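Local coordinates for protein carbohydrate binding module E1 (Uncultured bacterium, PDB 5KLE) that binds cellopentaose as a carbohydrate-binding module and probably recognises cellulose and related beta-glucans, at residues A[25-31]-A[81-86]; A[31-37]-A[74-80]; A[39-45]-A[91-97]. Numbering follows the deposited sequence.

How the contacts relate
The chain folds as two beta sheets packed face to face, and three contacts hold its far-apart parts together. From the N terminus, segment 25-31 leads from strand 23-25 of the sugar-binding sheet into strand 30-35 of the other sheet. Contact 1 closes the outer loop by pairing it with 81-86. Contact 2 continues the same strand pair, shares Ile31, and is nested inside that loop, joining 31-37 to 74-80. After 37 the chain crosses to the sugar-binding sheet as strand 40-44; after 86 it crosses again as strand 90-96, and contact 3 pairs the two. Contact 3 crosses both others along the chain. Ile31 and Ile81 pack on Phe94 between the sheets, and Tyr33 reaches Asn96.

Contact 1 (A[25-31]-A[81-86]); sequences AVAGDCI and IKIVSA
Ile83 sits at the apolar centre. Its side chain (chi1 m, chi2 t) places CD1 3.4 Å from Ala25 CB and 4.5 Å from Ile31 CG1. Ile31 and Ile81, which also pack on Phe94, form an antiparallel hydrogen-bonded pair, with Ile31 N to Ile81 O and Ile81 N to Ile31 O both 2.9 Å. Cys30 and Lys82 form a non-hydrogen-bonded pair, CA to CA 4.5 Å, and Cys30 is disulfide-bonded to Cys8. Ile83 N donates to Asp29 O (2.9 Å) and Gly28 N to Ile83 O (2.8 Å). Val26 to Asp29 make a type II turn; its third position, Gly28, has the positive phi (97°) that suits glycine. Asp29 OD2 accepts from Val26 N (2.9 Å) and forms a salt bridge with Lys15. A water links Ala27 N (2.9 Å) to Ala86 O (3.0 Å). Val84 and Ser85 both face Ser51 in a classic beta bulge. The turn carries the chain from strand 23-25 to strand 30-35, crossing between the sheets of the beta sandwich.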
loop_
_atom_site.group_PDB
_atom_site.type_symbol
_atom_site.label_atom_id
_atom_site.label_comp_id
_atom_site.label_asym_id
_atom_site.label_seq_id
_atom_site.Cartn_x
_atom_site.Cartn_y
_atom_site.Cartn_z
ATOM N N ALA A 25 9.186 -3.455 -1.477
ATOM C CA ALA A 25 8.335 -3.425 -0.289
ATOM C C ALA A 25 8.455 -4.729 0.474
ATOM O O ALA A 25 8.725 -5.790 -0.120
ATOM C CB ALA A 25 6.883 -3.231 -0.701
ATOM N N VAL A 26 8.232 -4.660 1.795
ATOM C CA VAL A 26 8.272 -5.850 2.641
ATOM C C VAL A 26 7.177 -5.781 3.693
ATOM O O VAL A 26 6.720 -4.697 4.082
ATOM C CB VAL A 26 9.612 -6.099 3.392
ATOM C CG1 VAL A 26 10.748 -6.503 2.463
ATOM C CG2 VAL A 26 9.979 -4.917 4.127
ATOM N N ALA A 27 6.759 -6.956 4.159
ATOM C CA ALA A 27 5.809 -7.025 5.270
ATOM C C ALA A 27 6.289 -6.182 6.448
ATOM O O ALA A 27 7.463 -6.273 6.865
ATOM C CB ALA A 27 5.631 -8.481 5.706
ATOM N N GLY A 28 5.356 -5.401 7.029
ATOM C CA GLY A 28 5.657 -4.496 8.129
ATOM C C GLY A 28 5.892 -3.058 7.708
ATOM O O GLY A 28 5.837 -2.161 8.567
ATOM N N ASP A 29 6.156 -2.815 6.426
ATOM C CA ASP A 29 6.362 -1.438 5.978
ATOM C C ASP A 29 5.090 -0.616 6.181
ATOM O O ASP A 29 3.982 -1.153 6.212
ATOM C CB ASP A 29 6.708 -1.412 4.475
ATOM C CG ASP A 29 8.174 -1.730 4.165
ATOM O OD1 ASP A 29 9.049 -1.682 5.066
ATOM O OD2 ASP A 29 8.433 -2.016 2.971
ATOM N N CYS A 30 5.267 0.705 6.333
ATOM C CA CYS A 30 4.191 1.680 6.491
ATOM C C CYS A 30 4.442 2.782 5.466
ATOM O O CYS A 30 5.391 3.568 5.623
ATOM C CB CYS A 30 4.225 2.241 7.913
ATOM S SG CYS A 30 2.995 3.574 8.159
ATOM N N ILE A 31 3.630 2.805 4.401
ATOM C CA ILE A 31 3.891 3.612 3.210
ATOM C C ILE A 31 2.976 4.835 3.239
ATOM O O ILE A 31 1.743 4.693 3.342
ATOM C CB ILE A 31 3.580 2.810 1.931
ATOM C CG1 ILE A 31 4.175 1.402 1.981
ATOM C CG2 ILE A 31 4.028 3.622 0.661
ATOM C CD1 ILE A 31 5.589 1.417 2.086
ATOM N N ILE A 81 -0.513 3.303 4.425
ATOM C CA ILE A 81 -0.830 1.944 3.996
ATOM C C ILE A 81 0.186 0.985 4.624
ATOM O O ILE A 81 1.392 1.024 4.293
ATOM C CB ILE A 81 -0.846 1.854 2.468
ATOM C CG1 ILE A 81 -1.774 2.968 1.936
ATOM C CG2 ILE A 81 -1.289 0.464 2.025
ATOM C CD1 ILE A 81 -2.016 2.956 0.439
ATOM N N LYS A 82 -0.285 0.135 5.547
ATOM C CA LYS A 82 0.560 -0.886 6.174
ATOM C C LYS A 82 0.554 -2.156 5.328
ATOM O O LYS A 82 -0.521 -2.648 4.934
ATOM C CB LYS A 82 0.068 -1.228 7.584
ATOM C CG LYS A 82 0.980 -2.278 8.241
ATOM C CD LYS A 82 0.791 -2.357 9.733
ATOM C CE LYS A 82 1.818 -3.348 10.322
ATOM N NZ LYS A 82 1.439 -3.676 11.705
ATOM N N ILE A 83 1.745 -2.713 5.089
ATOM C CA ILE A 83 1.880 -4.023 4.443
ATOM C C ILE A 83 1.767 -5.083 5.540
ATOM O O ILE A 83 2.668 -5.264 6.362
ATOM C CB ILE A 83 3.172 -4.150 3.629
ATOM C CG1 ILE A 83 3.265 -2.974 2.653
ATOM C CG2 ILE A 83 3.160 -5.481 2.846
ATOM C CD1 ILE A 83 4.409 -3.055 1.671
ATOM N N VAL A 84 0.629 -5.763 5.567
ATOM C CA VAL A 84 0.308 -6.676 6.655
ATOM C C VAL A 84 1.048 -7.985 6.491
ATOM O O VAL A 84 1.534 -8.567 7.473
ATOM C CB VAL A 84 -1.219 -6.877 6.717
ATOM C CG1 VAL A 84 -1.542 -7.964 7.745
ATOM C CG2 VAL A 84 -1.897 -5.557 7.118
ATOM N N SER A 85 1.134 -8.492 5.260
ATOM C CA SER A 85 1.742 -9.796 5.040
ATOM C C SER A 85 2.330 -9.813 3.639
ATOM O O SER A 85 1.811 -9.164 2.721
ATOM C CB SER A 85 0.721 -10.930 5.210
ATOM O OG SER A 85 -0.316 -10.839 4.250
ATOM N N ALA A 86 3.416 -10.586 3.487
ATOM C CA ALA A 86 4.088 -10.887 2.218
ATOM C C ALA A 86 5.255 -11.808 2.554
ATOM O O ALA A 86 5.996 -11.524 3.505
ATOM C CB ALA A 86 4.632 -9.601 1.549
HETATM O O HOH W 1 8.063 -9.383 3.182
#

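Contact 2 (A[31-37]-A[74-80]); sequences IKYNKSS and AANGDLY
Lys35 NZ donates to Ala74 O and to Asn76 OD1, both at 2.8 Å. Its chain is t, t, p, p, so the end folds back to the loop before strand 77-80, and NZ also bonds Gly38 O. Asn34 ND2 donates to Asp78 OD1 (2.9 Å). Lys32 is fully extended. One water joins its NZ (2.9 Å) to Asp78 OD2 (2.8 Å), and another joins NZ (2.8 Å) to Tyr80 OH (3.0 Å). The strands are antiparallel at 149°, axes 4.5 Å apart. Tyr33 pairs with Leu79 (Tyr33 N to Leu79 O 2.9 Å, Leu79 N to Tyr33 O 2.8 Å), and Lys35 with Gly77 (Lys35 N to Gly77 O 2.9 Å, Gly77 N to Lys35 O 2.8 Å). This pairing belongs to one sheet of a beta sandwich. Lys32, Asn34, Asp78 and Tyr80 line one face. On the other, Tyr33, Lys35 and Leu79 turn to the opposing sheet: Tyr33 and Lys35 touch Leu40, and Tyr33 OH bonds Asn96. Lys32 CG packs 3.6 Å from Tyr80 CE1.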
loop_
_atom_site.group_PDB
_atom_site.type_symbol
_atom_site.label_atom_id
_atom_site.label_comp_id
_atom_site.label_asym_id
_atom_site.label_seq_id
_atom_site.Cartn_x
_atom_site.Cartn_y
_atom_site.Cartn_z
ATOM N N ILE A 31 3.630 2.805 4.401
ATOM C CA ILE A 31 3.891 3.612 3.210
ATOM C C ILE A 31 2.976 4.835 3.239
ATOM O O ILE A 31 1.743 4.693 3.342
ATOM C CB ILE A 31 3.580 2.810 1.931
ATOM C CG1 ILE A 31 4.175 1.402 1.981
ATOM C CG2 ILE A 31 4.028 3.622 0.661
ATOM C CD1 ILE A 31 5.589 1.417 2.086
ATOM N N LYS A 32 3.539 6.031 3.042
ATOM C CA LYS A 32 2.743 7.232 2.820
ATOM C C LYS A 32 2.483 7.358 1.320
ATOM O O LYS A 32 3.413 7.232 0.514
ATOM C CB LYS A 32 3.511 8.469 3.284
ATOM C CG LYS A 32 2.745 9.787 3.102
ATOM C CD LYS A 32 3.605 11.005 3.474
ATOM C CE LYS A 32 2.837 12.298 3.305
ATOM N NZ LYS A 32 3.641 13.418 3.920
ATOM N N TYR A 33 1.229 7.631 0.950
ATOM C CA TYR A 33 0.894 7.891 -0.453
ATOM C C TYR A 33 -0.183 8.962 -0.500
ATOM O O TYR A 33 -1.249 8.787 0.107
ATOM C CB TYR A 33 0.364 6.623 -1.145
ATOM C CG TYR A 33 0.002 6.847 -2.596
ATOM C CD1 TYR A 33 0.981 7.190 -3.522
ATOM C CD2 TYR A 33 -1.327 6.756 -3.049
ATOM C CE1 TYR A 33 0.653 7.437 -4.852
ATOM C CE2 TYR A 33 -1.667 6.990 -4.408
ATOM C CZ TYR A 33 -0.665 7.346 -5.295
ATOM O OH TYR A 33 -0.922 7.575 -6.637
ATOM N N ASN A 34 0.055 10.030 -1.272
ATOM C CA ASN A 34 -0.967 11.050 -1.472
ATOM C C ASN A 34 -1.793 10.726 -2.722
ATOM O O ASN A 34 -1.244 10.665 -3.827
ATOM C CB ASN A 34 -0.339 12.444 -1.576
ATOM C CG ASN A 34 -1.378 13.523 -1.710
ATOM O OD1 ASN A 34 -1.852 13.807 -2.817
ATOM N ND2 ASN A 34 -1.750 14.142 -0.585
ATOM N N LYS A 35 -3.112 10.515 -2.538
ATOM C CA LYS A 35 -4.072 10.319 -3.638
ATOM C C LYS A 35 -4.806 11.621 -3.904
ATOM O O LYS A 35 -5.605 12.087 -3.077
ATOM C CB LYS A 35 -5.065 9.195 -3.324
ATOM C CG LYS A 35 -6.136 9.109 -4.414
ATOM C CD LYS A 35 -6.876 7.780 -4.450
ATOM C CE LYS A 35 -7.863 7.613 -3.283
ATOM N NZ LYS A 35 -9.152 8.366 -3.493
ATOM N N SER A 36 -4.529 12.217 -5.059
ATOM C CA SER A 36 -5.088 13.527 -5.370
ATOM C C SER A 36 -6.563 13.453 -5.771
ATOM O O SER A 36 -7.318 14.394 -5.501
ATOM C CB SER A 36 -4.234 14.202 -6.451
ATOM O OG SER A 36 -4.237 13.420 -7.620
ATOM N N SER A 37 -6.996 12.346 -6.376
ATOM C CA SER A 37 -8.338 12.216 -6.929
ATOM C C SER A 37 -8.537 10.766 -7.350
ATOM O O SER A 37 -7.608 9.962 -7.345
ATOM C CB SER A 37 -8.563 13.141 -8.139
ATOM O OG SER A 37 -7.809 12.701 -9.258
ATOM N N ALA A 74 -11.150 4.575 -0.638
ATOM C CA ALA A 74 -9.978 5.190 -0.029
ATOM C C ALA A 74 -10.069 6.704 -0.193
ATOM O O ALA A 74 -10.363 7.202 -1.286
ATOM C CB ALA A 74 -8.701 4.649 -0.675
ATOM N N ALA A 75 -9.814 7.432 0.893
ATOM C CA ALA A 75 -9.928 8.888 0.895
ATOM C C ALA A 75 -8.914 9.524 -0.053
ATOM O O ALA A 75 -7.858 8.959 -0.347
ATOM C CB ALA A 75 -9.685 9.416 2.314
ATOM N N ASN A 76 -9.255 10.711 -0.552
ATOM C CA ASN A 76 -8.241 11.558 -1.158
ATOM C C ASN A 76 -7.365 12.147 -0.055
ATOM O O ASN A 76 -7.737 12.167 1.121
ATOM C CB ASN A 76 -8.868 12.671 -1.994
ATOM C CG ASN A 76 -9.564 12.143 -3.247
ATOM O OD1 ASN A 76 -9.143 11.130 -3.816
ATOM N ND2 ASN A 76 -10.625 12.815 -3.685
ATOM N N GLY A 77 -6.210 12.658 -0.448
ATOM C CA GLY A 77 -5.240 13.170 0.516
ATOM C C GLY A 77 -4.157 12.167 0.865
ATOM O O GLY A 77 -3.893 11.200 0.139
ATOM N N ASP A 78 -3.526 12.400 2.019
ATOM C CA ASP A 78 -2.442 11.526 2.459
ATOM C C ASP A 78 -3.030 10.255 3.050
ATOM O O ASP A 78 -3.853 10.313 3.977
ATOM C CB ASP A 78 -1.600 12.183 3.548
ATOM C CG ASP A 78 -0.738 13.318 3.043
ATOM O OD1 ASP A 78 -0.408 13.364 1.841
ATOM O OD2 ASP A 78 -0.334 14.148 3.895
ATOM N N LEU A 79 -2.572 9.114 2.554
ATOM C CA LEU A 79 -2.989 7.810 3.047
ATOM C C LEU A 79 -1.778 7.121 3.639
ATOM O O LEU A 79 -0.667 7.287 3.144
ATOM C CB LEU A 79 -3.470 6.940 1.865
ATOM C CG LEU A 79 -4.758 7.435 1.193
ATOM C CD1 LEU A 79 -4.970 6.566 -0.040
ATOM C CD2 LEU A 79 -5.957 7.372 2.096
ATOM N N TYR A 80 -1.992 6.332 4.693
ATOM C CA TYR A 80 -0.942 5.517 5.299
ATOM C C TYR A 80 -1.328 4.051 5.156
ATOM O O TYR A 80 -2.368 3.620 5.677
ATOM C CB TYR A 80 -0.685 5.966 6.756
ATOM C CG TYR A 80 -0.187 7.403 6.751
ATOM C CD1 TYR A 80 1.178 7.699 6.510
ATOM C CD2 TYR A 80 -1.083 8.480 6.775
ATOM C CE1 TYR A 80 1.613 8.984 6.418
ATOM C CE2 TYR A 80 -0.627 9.783 6.666
ATOM C CZ TYR A 80 0.708 10.033 6.503
ATOM O OH TYR A 80 1.100 11.349 6.411
HETATM O O HOH W 2 1.958 15.768 3.976
HETATM O O HOH W 3 3.368 13.278 6.668
#

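Contact 3 (A[39-45]-A[91-97]); sequences TLQIGSW and NVKFDNW. With BGC (beta-D-glucopyranose), chain B; BGC (beta-D-glucopyranose), chain C; BGC (beta-D-glucopyranose), chain D.
These antiparallel strands, at 156° with axes 4.5 Å apart, are central in the sugar-binding sheet of the beta sandwich. Thr39 N donates to Trp97 O (2.9 Å) and Trp97 N to Thr39 O (3.2 Å). Gln41 pairs with Asp95: Gln41 N to Asp95 O and Asp95 N to Gln41 O are both 2.9 Å. The m, m side chain of Gln41 puts CG 3.5 Å from the centroid of the Trp97 six-membered ring, a CH-pi contact. The ring's opposite face meets chain C glucose. Ile42 CG2 packs inward on Val92 CG2 (3.7 Å) and Phe94 CE1 (3.8 Å). Gly43 pairs with Lys93 (Gly43 N to Lys93 O and Lys93 N to Gly43 O, each 2.9 Å). A CB here would clash with the Trp45 ring. Ser44 OG donates to Asn91 O (2.7 Å). Trp45 lays one ring face under the chain B and D glucoses and meets Trp68 edge-to-face. Lys93 (chi1 p, then t) sends NZ to O3 (2.9 Å) and O2 (3.0 Å) of chain B glucose.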
loop_
_atom_site.group_PDB
_atom_site.type_symbol
_atom_site.label_atom_id
_atom_site.label_comp_id
_atom_site.label_asym_id
_atom_site.label_seq_id
_atom_site.Cartn_x
_atom_site.Cartn_y
_atom_site.Cartn_z
ATOM N N THR A 39 -9.655 6.816 -7.841
ATOM C CA THR A 39 -9.728 5.563 -7.096
ATOM C C THR A 39 -8.334 4.962 -6.965
ATOM O O THR A 39 -7.615 4.821 -7.966
ATOM C CB THR A 39 -10.659 4.560 -7.776
ATOM O OG1 THR A 39 -11.973 5.136 -7.874
ATOM C CG2 THR A 39 -10.734 3.269 -6.982
ATOM N N LEU A 40 -7.964 4.608 -5.732
ATOM C CA LEU A 40 -6.639 4.028 -5.459
ATOM C C LEU A 40 -6.473 2.667 -6.143
ATOM O O LEU A 40 -7.404 1.857 -6.185
ATOM C CB LEU A 40 -6.459 3.858 -3.942
ATOM C CG LEU A 40 -5.174 3.181 -3.468
ATOM C CD1 LEU A 40 -4.010 4.167 -3.668
ATOM C CD2 LEU A 40 -5.263 2.776 -1.982
ATOM N N GLN A 41 -5.269 2.411 -6.661
ATOM C CA GLN A 41 -4.894 1.146 -7.297
ATOM C C GLN A 41 -3.541 0.709 -6.719
ATOM O O GLN A 41 -2.635 1.543 -6.556
ATOM C CB GLN A 41 -4.733 1.364 -8.821
ATOM C CG GLN A 41 -5.824 2.219 -9.469
ATOM C CD GLN A 41 -7.166 1.516 -9.637
ATOM O OE1 GLN A 41 -7.222 0.279 -9.760
ATOM N NE2 GLN A 41 -8.241 2.298 -9.716
ATOM N N ILE A 42 -3.405 -0.591 -6.388
ATOM C CA ILE A 42 -2.161 -1.192 -5.872
ATOM C C ILE A 42 -1.785 -2.313 -6.831
ATOM O O ILE A 42 -2.603 -3.215 -7.062
ATOM C CB ILE A 42 -2.309 -1.739 -4.442
ATOM C CG1 ILE A 42 -2.729 -0.608 -3.497
ATOM C CG2 ILE A 42 -0.988 -2.445 -4.040
ATOM C CD1 ILE A 42 -3.076 -1.092 -2.079
ATOM N N GLY A 43 -0.577 -2.249 -7.404
ATOM C CA GLY A 43 -0.160 -3.208 -8.433
ATOM C C GLY A 43 1.196 -3.841 -8.198
ATOM O O GLY A 43 2.149 -3.172 -7.787
ATOM N N SER A 44 1.296 -5.149 -8.500
ATOM C CA SER A 44 2.590 -5.816 -8.447
ATOM C C SER A 44 2.583 -6.973 -9.426
ATOM O O SER A 44 1.541 -7.605 -9.643
ATOM C CB SER A 44 2.880 -6.351 -7.042
ATOM O OG SER A 44 4.153 -6.994 -6.983
ATOM N N TRP A 45 3.770 -7.288 -9.953
ATOM C CA TRP A 45 3.950 -8.333 -10.961
ATOM C C TRP A 45 5.029 -9.328 -10.528
ATOM O O TRP A 45 5.467 -10.177 -11.338
ATOM C CB TRP A 45 4.193 -7.748 -12.371
ATOM C CG TRP A 45 2.940 -7.082 -12.825
ATOM C CD1 TRP A 45 1.983 -7.623 -13.620
ATOM C CD2 TRP A 45 2.481 -5.767 -12.467
ATOM N NE1 TRP A 45 0.939 -6.734 -13.772
ATOM C CE2 TRP A 45 1.220 -5.590 -13.065
ATOM C CE3 TRP A 45 3.008 -4.736 -11.683
ATOM C CZ2 TRP A 45 0.481 -4.408 -12.920
ATOM C CZ3 TRP A 45 2.266 -3.559 -11.530
ATOM C CH2 TRP A 45 1.010 -3.422 -12.121
ATOM N N ASN A 91 8.229 -5.966 -5.683
ATOM C CA ASN A 91 8.130 -4.610 -6.240
ATOM C C ASN A 91 6.657 -4.254 -6.424
ATOM O O ASN A 91 5.911 -4.987 -7.086
ATOM C CB ASN A 91 8.837 -4.502 -7.591
ATOM C CG ASN A 91 10.333 -4.573 -7.471
ATOM O OD1 ASN A 91 10.917 -4.200 -6.443
ATOM N ND2 ASN A 91 10.980 -4.986 -8.557
ATOM N N VAL A 92 6.254 -3.104 -5.880
ATOM C CA VAL A 92 4.852 -2.694 -5.883
ATOM C C VAL A 92 4.777 -1.250 -6.344
ATOM O O VAL A 92 5.731 -0.486 -6.168
ATOM C CB VAL A 92 4.233 -2.870 -4.477
ATOM C CG1 VAL A 92 4.819 -1.857 -3.504
ATOM C CG2 VAL A 92 2.709 -2.765 -4.539
ATOM N N LYS A 93 3.640 -0.867 -6.959
ATOM C CA LYS A 93 3.363 0.555 -7.194
ATOM C C LYS A 93 1.951 0.919 -6.779
ATOM O O LYS A 93 1.044 0.088 -6.814
ATOM C CB LYS A 93 3.646 1.033 -8.616
ATOM C CG LYS A 93 2.994 0.207 -9.699
ATOM C CD LYS A 93 3.440 0.802 -11.035
ATOM C CE LYS A 93 3.111 -0.050 -12.205
ATOM N NZ LYS A 93 3.618 0.619 -13.471
ATOM N N PHE A 94 1.803 2.166 -6.327
ATOM C CA PHE A 94 0.509 2.754 -6.009
ATOM C C PHE A 94 0.179 3.795 -7.075
ATOM O O PHE A 94 1.066 4.511 -7.549
ATOM C CB PHE A 94 0.530 3.455 -4.640
ATOM C CG PHE A 94 0.825 2.542 -3.463
ATOM C CD1 PHE A 94 0.800 1.149 -3.574
ATOM C CD2 PHE A 94 1.133 3.101 -2.233
ATOM C CE1 PHE A 94 1.092 0.314 -2.455
ATOM C CE2 PHE A 94 1.405 2.291 -1.117
ATOM C CZ PHE A 94 1.384 0.892 -1.230
ATOM N N ASP A 95 -1.106 3.880 -7.458
ATOM C CA ASP A 95 -1.560 4.804 -8.495
ATOM C C ASP A 95 -3.009 5.176 -8.181
ATOM O O ASP A 95 -3.591 4.709 -7.190
ATOM C CB ASP A 95 -1.390 4.165 -9.896
ATOM C CG ASP A 95 -1.103 5.187 -11.021
ATOM O OD1 ASP A 95 -1.596 6.332 -10.987
ATOM O OD2 ASP A 95 -0.391 4.814 -11.993
ATOM N N ASN A 96 -3.601 6.015 -9.030
ATOM C CA ASN A 96 -4.984 6.420 -8.830
ATOM C C ASN A 96 -5.499 6.926 -10.156
ATOM O O ASN A 96 -4.768 7.605 -10.894
ATOM C CB ASN A 96 -5.149 7.494 -7.721
ATOM C CG ASN A 96 -4.308 8.739 -7.965
ATOM O OD1 ASN A 96 -3.127 8.742 -7.650
ATOM N ND2 ASN A 96 -4.909 9.796 -8.503
ATOM N N TRP A 97 -6.746 6.579 -10.464
ATOM C CA TRP A 97 -7.397 7.053 -11.687
ATOM C C TRP A 97 -8.900 6.860 -11.630
ATOM O O TRP A 97 -9.404 6.292 -10.662
ATOM C CB TRP A 97 -6.823 6.382 -12.953
ATOM C CG TRP A 97 -6.934 4.859 -12.985
ATOM C CD1 TRP A 97 -8.081 4.119 -13.151
ATOM C CD2 TRP A 97 -5.862 3.915 -12.893
ATOM N NE1 TRP A 97 -7.780 2.773 -13.164
ATOM C CE2 TRP A 97 -6.429 2.617 -13.010
ATOM C CE3 TRP A 97 -4.469 4.031 -12.728
ATOM C CZ2 TRP A 97 -5.663 1.453 -12.951
ATOM C CZ3 TRP A 97 -3.705 2.872 -12.687
ATOM C CH2 TRP A 97 -4.297 1.593 -12.798
ATOM O OXT TRP A 97 -9.635 7.275 -12.566
HETATM C C2 BGC B . 1.380 -1.652 -15.535
HETATM C C3 BGC B . 2.714 -2.245 -15.881
HETATM C C4 BGC B . 2.584 -3.757 -16.047
HETATM C C5 BGC B . 1.545 -4.068 -17.041
HETATM C C6 BGC B . 1.191 -5.533 -17.060
HETATM C C1 BGC B . 0.349 -2.066 -16.582
HETATM O O2 BGC B . 1.499 -0.240 -15.454
HETATM O O3 BGC B . 3.626 -1.923 -14.846
HETATM O O4 BGC B . 3.727 -4.277 -16.535
HETATM O O5 BGC B . 0.336 -3.426 -16.741
HETATM O O6 BGC B . -0.013 -5.685 -17.731
HETATM C C2 BGC C . -5.507 5.542 -16.658
HETATM C C3 BGC C . -4.698 4.371 -17.162
HETATM C C4 BGC C . -5.362 3.037 -16.732
HETATM C C5 BGC C . -6.819 3.070 -17.122
HETATM C C6 BGC C . -7.819 1.988 -16.693
HETATM C C1 BGC C . -6.976 5.408 -17.072
HETATM O O2 BGC C . -4.992 6.740 -17.186
HETATM O O3 BGC C . -3.345 4.546 -16.733
HETATM O O4 BGC C . -4.670 2.038 -17.408
HETATM O O5 BGC C . -7.479 4.218 -16.645
HETATM O O6 BGC C . -9.068 2.379 -17.186
HETATM C C2 BGC D . 5.018 -6.188 -16.607
HETATM C C3 BGC D . 6.042 -6.986 -15.744
HETATM C C4 BGC D . 6.934 -6.061 -15.022
HETATM C C5 BGC D . 6.176 -4.949 -14.270
HETATM C C6 BGC D . 7.224 -4.048 -13.680
HETATM C C1 BGC D . 4.372 -5.140 -15.737
HETATM O O2 BGC D . 3.986 -6.883 -17.233
HETATM O O3 BGC D . 6.956 -7.599 -16.604
HETATM O O4 BGC D . 7.833 -6.715 -14.157
HETATM O O5 BGC D . 5.355 -4.317 -15.212
HETATM O O6 BGC D . 6.640 -2.765 -13.424
HETATM O O HOH W 4 6.044 -5.459 -9.785
#